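PDB 1UFO: hydrolase from Thermus thermophilus, which is of unconfirmed substrate but has the alpha/beta hydrolase fold and probably hydrolyses ester or similar bonds. Local coordinates for residues H120-A134 with P163-H177. Numbering follows the deposited sequence.
Sequences HLLLAEGFRPRGVLA and PATRGEAYGGVPLLH
The hydroxyl OH of Tyr170 is hydrogen-bonded to ND1 of His120 at 2.7 Å, in the plane of the imidazole and nearly straight (170°). The other nitrogen of that ring, NE2, meets NE2 of His177 at 2.8 Å, so two hydrogen bonds fix the rotation of the buried His120 ring and link Tyr170, His120 and His177 in a chain, the rings meeting rim to rim. The methyl CB of Ala134 sits over one face of the His177 ring, 3.5 Å from its centroid, a CH-pi contact. Leu123 does likewise for Tyr170: its CB lies over the ring centre, while CD1 packs at CD1 of the tyrosine and CD2 turns to Val173. With CG beside the backbone N (chi1 -77°), Tyr170, whose CB points away from segment 120-134, brings its ring back to Leu123 and the hydroxyl to His120. A phenylalanine here would probably keep the packing on Leu123 but leave ND1 of His120 without its buried mate and that ring freer to turn. At the exposed Arg128, the chain bends at chi2 (-76°) to lay its guanidinium over CA of Gly171 and donate from NH1 to O of Ala169 at 2.9 Å, from above the carbonyl plane. Next to this cluster, the strands pair in parallel: Val132 N binds Pro174 O, and Val132 O receives Leu176 N at 3.0 Å. Thr194 of helix 188-198 also touches His120. Strands 132-135 and 175-180, joined through helix 153-160, form a beta-alpha-beta crossover, the repeating unit of the alpha/beta hydrolase sheet.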
# COMPACT_ATOMS: atom_id res chain seq x y z
N HIS A 120 -7.50 1.95 17.25
CA HIS A 120 -8.94 2.03 16.98
C HIS A 120 -9.73 2.56 18.19
O HIS A 120 -10.60 3.42 18.02
CB HIS A 120 -9.42 0.66 16.54
CG HIS A 120 -9.26 0.44 15.08
ND1 HIS A 120 -10.16 0.90 14.14
CD2 HIS A 120 -8.30 -0.24 14.38
CE1 HIS A 120 -9.77 0.50 12.94
NE2 HIS A 120 -8.64 -0.19 13.05
N LEU A 121 -9.43 2.04 19.38
CA LEU A 121 -10.11 2.50 20.58
C LEU A 121 -9.91 4.06 20.71
O LEU A 121 -10.84 4.77 21.07
CB LEU A 121 -9.54 1.86 21.84
CG LEU A 121 -9.78 0.38 22.08
CD1 LEU A 121 -9.11 -0.13 23.26
CD2 LEU A 121 -11.32 0.19 22.18
N LEU A 122 -8.70 4.56 20.44
CA LEU A 122 -8.44 5.99 20.53
C LEU A 122 -9.25 6.76 19.51
O LEU A 122 -9.80 7.84 19.86
CB LEU A 122 -6.92 6.29 20.31
CG LEU A 122 -6.03 5.88 21.48
CD1 LEU A 122 -4.51 5.71 20.99
CD2 LEU A 122 -6.14 6.93 22.62
N LEU A 123 -9.29 6.27 18.25
CA LEU A 123 -10.09 6.98 17.24
C LEU A 123 -11.58 6.95 17.63
O LEU A 123 -12.29 7.96 17.43
CB LEU A 123 -9.91 6.36 15.82
CG LEU A 123 -8.51 6.51 15.26
CD1 LEU A 123 -8.41 5.72 14.00
CD2 LEU A 123 -8.20 7.97 14.94
N ALA A 124 -12.05 5.84 18.18
CA ALA A 124 -13.51 5.73 18.51
C ALA A 124 -13.85 6.69 19.64
O ALA A 124 -15.02 7.09 19.76
CB ALA A 124 -13.88 4.28 18.89
N GLU A 125 -12.86 7.11 20.43
CA GLU A 125 -13.16 8.02 21.54
C GLU A 125 -12.80 9.46 21.18
O GLU A 125 -12.70 10.33 22.06
CB GLU A 125 -12.51 7.53 22.86
CG GLU A 125 -11.07 7.81 23.02
CD GLU A 125 -10.58 7.60 24.47
OE1 GLU A 125 -9.55 8.25 24.81
OE2 GLU A 125 -11.22 6.80 25.24
N GLY A 126 -12.58 9.69 19.89
CA GLY A 126 -12.35 11.05 19.40
C GLY A 126 -10.96 11.61 19.43
O GLY A 126 -10.77 12.83 19.30
N PHE A 127 -9.96 10.74 19.59
CA PHE A 127 -8.57 11.25 19.51
C PHE A 127 -8.32 11.50 18.00
O PHE A 127 -8.66 10.65 17.18
CB PHE A 127 -7.59 10.22 20.09
CG PHE A 127 -6.19 10.68 20.02
CD1 PHE A 127 -5.81 11.84 20.72
CD2 PHE A 127 -5.29 10.04 19.25
CE1 PHE A 127 -4.51 12.35 20.62
CE2 PHE A 127 -3.96 10.56 19.16
CZ PHE A 127 -3.61 11.72 19.86
N ARG A 128 -7.73 12.66 17.64
CA ARG A 128 -7.59 13.04 16.25
C ARG A 128 -6.16 13.31 15.78
O ARG A 128 -5.76 14.50 15.63
CB ARG A 128 -8.48 14.26 15.99
CG ARG A 128 -9.97 14.02 16.22
CD ARG A 128 -10.62 13.21 15.07
NE ARG A 128 -12.00 12.81 15.35
CZ ARG A 128 -13.09 13.58 15.25
NH1 ARG A 128 -14.28 13.05 15.58
NH2 ARG A 128 -13.01 14.84 14.77
N PRO A 129 -5.36 12.26 15.58
CA PRO A 129 -3.98 12.41 15.11
C PRO A 129 -4.08 12.74 13.59
O PRO A 129 -5.17 12.71 13.00
CB PRO A 129 -3.34 11.06 15.35
CG PRO A 129 -4.53 10.07 15.12
CD PRO A 129 -5.76 10.83 15.67
N ARG A 130 -2.95 13.01 12.97
CA ARG A 130 -2.93 13.33 11.57
C ARG A 130 -3.10 12.09 10.69
O ARG A 130 -3.38 12.23 9.50
CB ARG A 130 -1.61 14.05 11.22
CG ARG A 130 -1.70 15.50 11.74
CD ARG A 130 -2.57 16.37 10.72
NE ARG A 130 -1.87 16.43 9.44
CZ ARG A 130 -0.94 17.34 9.13
NH1 ARG A 130 -0.36 17.29 7.92
NH2 ARG A 130 -0.62 18.32 10.00
N GLY A 131 -2.83 10.89 11.24
CA GLY A 131 -2.98 9.68 10.43
C GLY A 131 -2.62 8.52 11.32
O GLY A 131 -1.97 8.70 12.36
N VAL A 132 -3.07 7.33 10.93
CA VAL A 132 -2.82 6.14 11.77
C VAL A 132 -2.42 4.97 10.90
O VAL A 132 -3.04 4.78 9.82
CB VAL A 132 -4.17 5.73 12.46
CG1 VAL A 132 -3.98 4.40 13.23
CG2 VAL A 132 -4.60 6.83 13.49
N LEU A 133 -1.38 4.23 11.34
CA LEU A 133 -0.99 2.97 10.67
C LEU A 133 -1.43 1.85 11.61
O LEU A 133 -1.07 1.81 12.78
CB LEU A 133 0.54 2.86 10.48
CG LEU A 133 1.15 4.05 9.73
CD1 LEU A 133 2.67 3.78 9.63
CD2 LEU A 133 0.61 4.12 8.28
N ALA A 134 -2.24 0.91 11.09
CA ALA A 134 -2.70 -0.23 11.88
C ALA A 134 -2.08 -1.45 11.21
O ALA A 134 -2.54 -1.94 10.16
CB ALA A 134 -4.27 -0.29 11.83
N PRO A 163 -14.77 -0.72 18.66
CA PRO A 163 -14.48 0.61 18.10
C PRO A 163 -14.80 0.77 16.63
O PRO A 163 -15.27 1.84 16.24
CB PRO A 163 -12.96 0.82 18.37
CG PRO A 163 -12.47 -0.59 18.64
CD PRO A 163 -13.60 -1.35 19.29
N ALA A 164 -14.54 -0.25 15.81
CA ALA A 164 -14.82 -0.06 14.38
C ALA A 164 -16.28 0.08 14.04
O ALA A 164 -16.60 0.38 12.89
CB ALA A 164 -14.20 -1.19 13.54
N THR A 165 -17.15 -0.17 15.03
CA THR A 165 -18.61 0.03 14.77
C THR A 165 -19.01 1.47 15.09
O THR A 165 -20.21 1.83 14.94
CB THR A 165 -19.48 -0.91 15.62
OG1 THR A 165 -19.35 -0.57 17.01
CG2 THR A 165 -19.05 -2.37 15.41
N ARG A 166 -18.04 2.32 15.51
CA ARG A 166 -18.30 3.75 15.87
C ARG A 166 -17.55 4.68 14.86
O ARG A 166 -16.94 5.70 15.25
CB ARG A 166 -17.79 3.99 17.33
CG ARG A 166 -18.40 2.98 18.34
CD ARG A 166 -17.69 3.02 19.66
NE ARG A 166 -17.80 4.36 20.19
CZ ARG A 166 -17.11 4.79 21.25
NH1 ARG A 166 -17.28 6.04 21.70
NH2 ARG A 166 -16.25 3.98 21.84
N GLY A 167 -17.67 4.36 13.57
CA GLY A 167 -16.94 5.11 12.54
C GLY A 167 -17.21 6.58 12.49
O GLY A 167 -16.40 7.38 12.12
N GLU A 168 -18.42 6.93 12.89
CA GLU A 168 -18.76 8.32 12.86
C GLU A 168 -17.91 9.14 13.86
O GLU A 168 -17.79 10.36 13.71
CB GLU A 168 -20.26 8.44 13.13
CG GLU A 168 -20.72 8.10 14.54
CD GLU A 168 -20.74 6.62 14.88
OE1 GLU A 168 -20.74 5.73 13.98
OE2 GLU A 168 -20.81 6.35 16.11
N ALA A 169 -17.28 8.51 14.85
CA ALA A 169 -16.47 9.26 15.83
C ALA A 169 -15.01 9.40 15.33
O ALA A 169 -14.24 10.16 15.92
CB ALA A 169 -16.48 8.51 17.21
N TYR A 170 -14.67 8.68 14.25
CA TYR A 170 -13.27 8.69 13.71
C TYR A 170 -12.88 9.97 12.99
O TYR A 170 -11.69 10.19 12.72
CB TYR A 170 -13.05 7.52 12.74
CG TYR A 170 -12.86 6.13 13.40
CD1 TYR A 170 -11.83 5.28 12.94
CD2 TYR A 170 -13.70 5.64 14.42
CE1 TYR A 170 -11.62 3.99 13.48
CE2 TYR A 170 -13.50 4.34 14.95
CZ TYR A 170 -12.49 3.54 14.48
OH TYR A 170 -12.36 2.30 14.96
N GLY A 171 -13.88 10.81 12.66
CA GLY A 171 -13.57 12.07 12.02
C GLY A 171 -12.79 12.03 10.71
O GLY A 171 -12.07 12.99 10.38
N GLY A 172 -12.91 10.90 10.03
CA GLY A 172 -12.24 10.74 8.75
C GLY A 172 -10.72 10.76 8.88
O GLY A 172 -10.06 11.00 7.89
N VAL A 173 -10.18 10.47 10.07
CA VAL A 173 -8.72 10.48 10.22
C VAL A 173 -8.09 9.43 9.25
O VAL A 173 -8.51 8.27 9.22
CB VAL A 173 -8.33 10.06 11.64
CG1 VAL A 173 -6.82 9.75 11.73
CG2 VAL A 173 -8.77 11.21 12.62
N PRO A 174 -7.07 9.82 8.48
CA PRO A 174 -6.44 8.87 7.55
C PRO A 174 -6.01 7.59 8.28
O PRO A 174 -5.38 7.64 9.32
CB PRO A 174 -5.21 9.58 7.01
CG PRO A 174 -5.72 11.15 7.01
CD PRO A 174 -6.50 11.20 8.37
N LEU A 175 -6.38 6.47 7.70
CA LEU A 175 -6.13 5.20 8.35
C LEU A 175 -5.74 4.16 7.34
O LEU A 175 -6.46 3.90 6.38
CB LEU A 175 -7.42 4.72 9.10
CG LEU A 175 -7.47 3.27 9.63
CD1 LEU A 175 -6.39 3.17 10.65
CD2 LEU A 175 -8.78 2.99 10.26
N LEU A 176 -4.57 3.56 7.58
CA LEU A 176 -4.10 2.49 6.66
C LEU A 176 -3.93 1.20 7.42
O LEU A 176 -3.23 1.20 8.43
CB LEU A 176 -2.71 2.86 6.02
CG LEU A 176 -2.01 1.73 5.33
CD1 LEU A 176 -2.94 1.33 4.12
CD2 LEU A 176 -0.65 2.21 4.83
N HIS A 177 -4.60 0.14 6.98
CA HIS A 177 -4.42 -1.18 7.61
C HIS A 177 -3.40 -1.92 6.73
O HIS A 177 -3.53 -1.96 5.50
CB HIS A 177 -5.73 -1.98 7.68
CG HIS A 177 -6.38 -1.97 9.02
ND1 HIS A 177 -6.04 -2.88 10.01
CD2 HIS A 177 -7.30 -1.13 9.59
CE1 HIS A 177 -6.74 -2.60 11.11
NE2 HIS A 177 -7.50 -1.54 10.87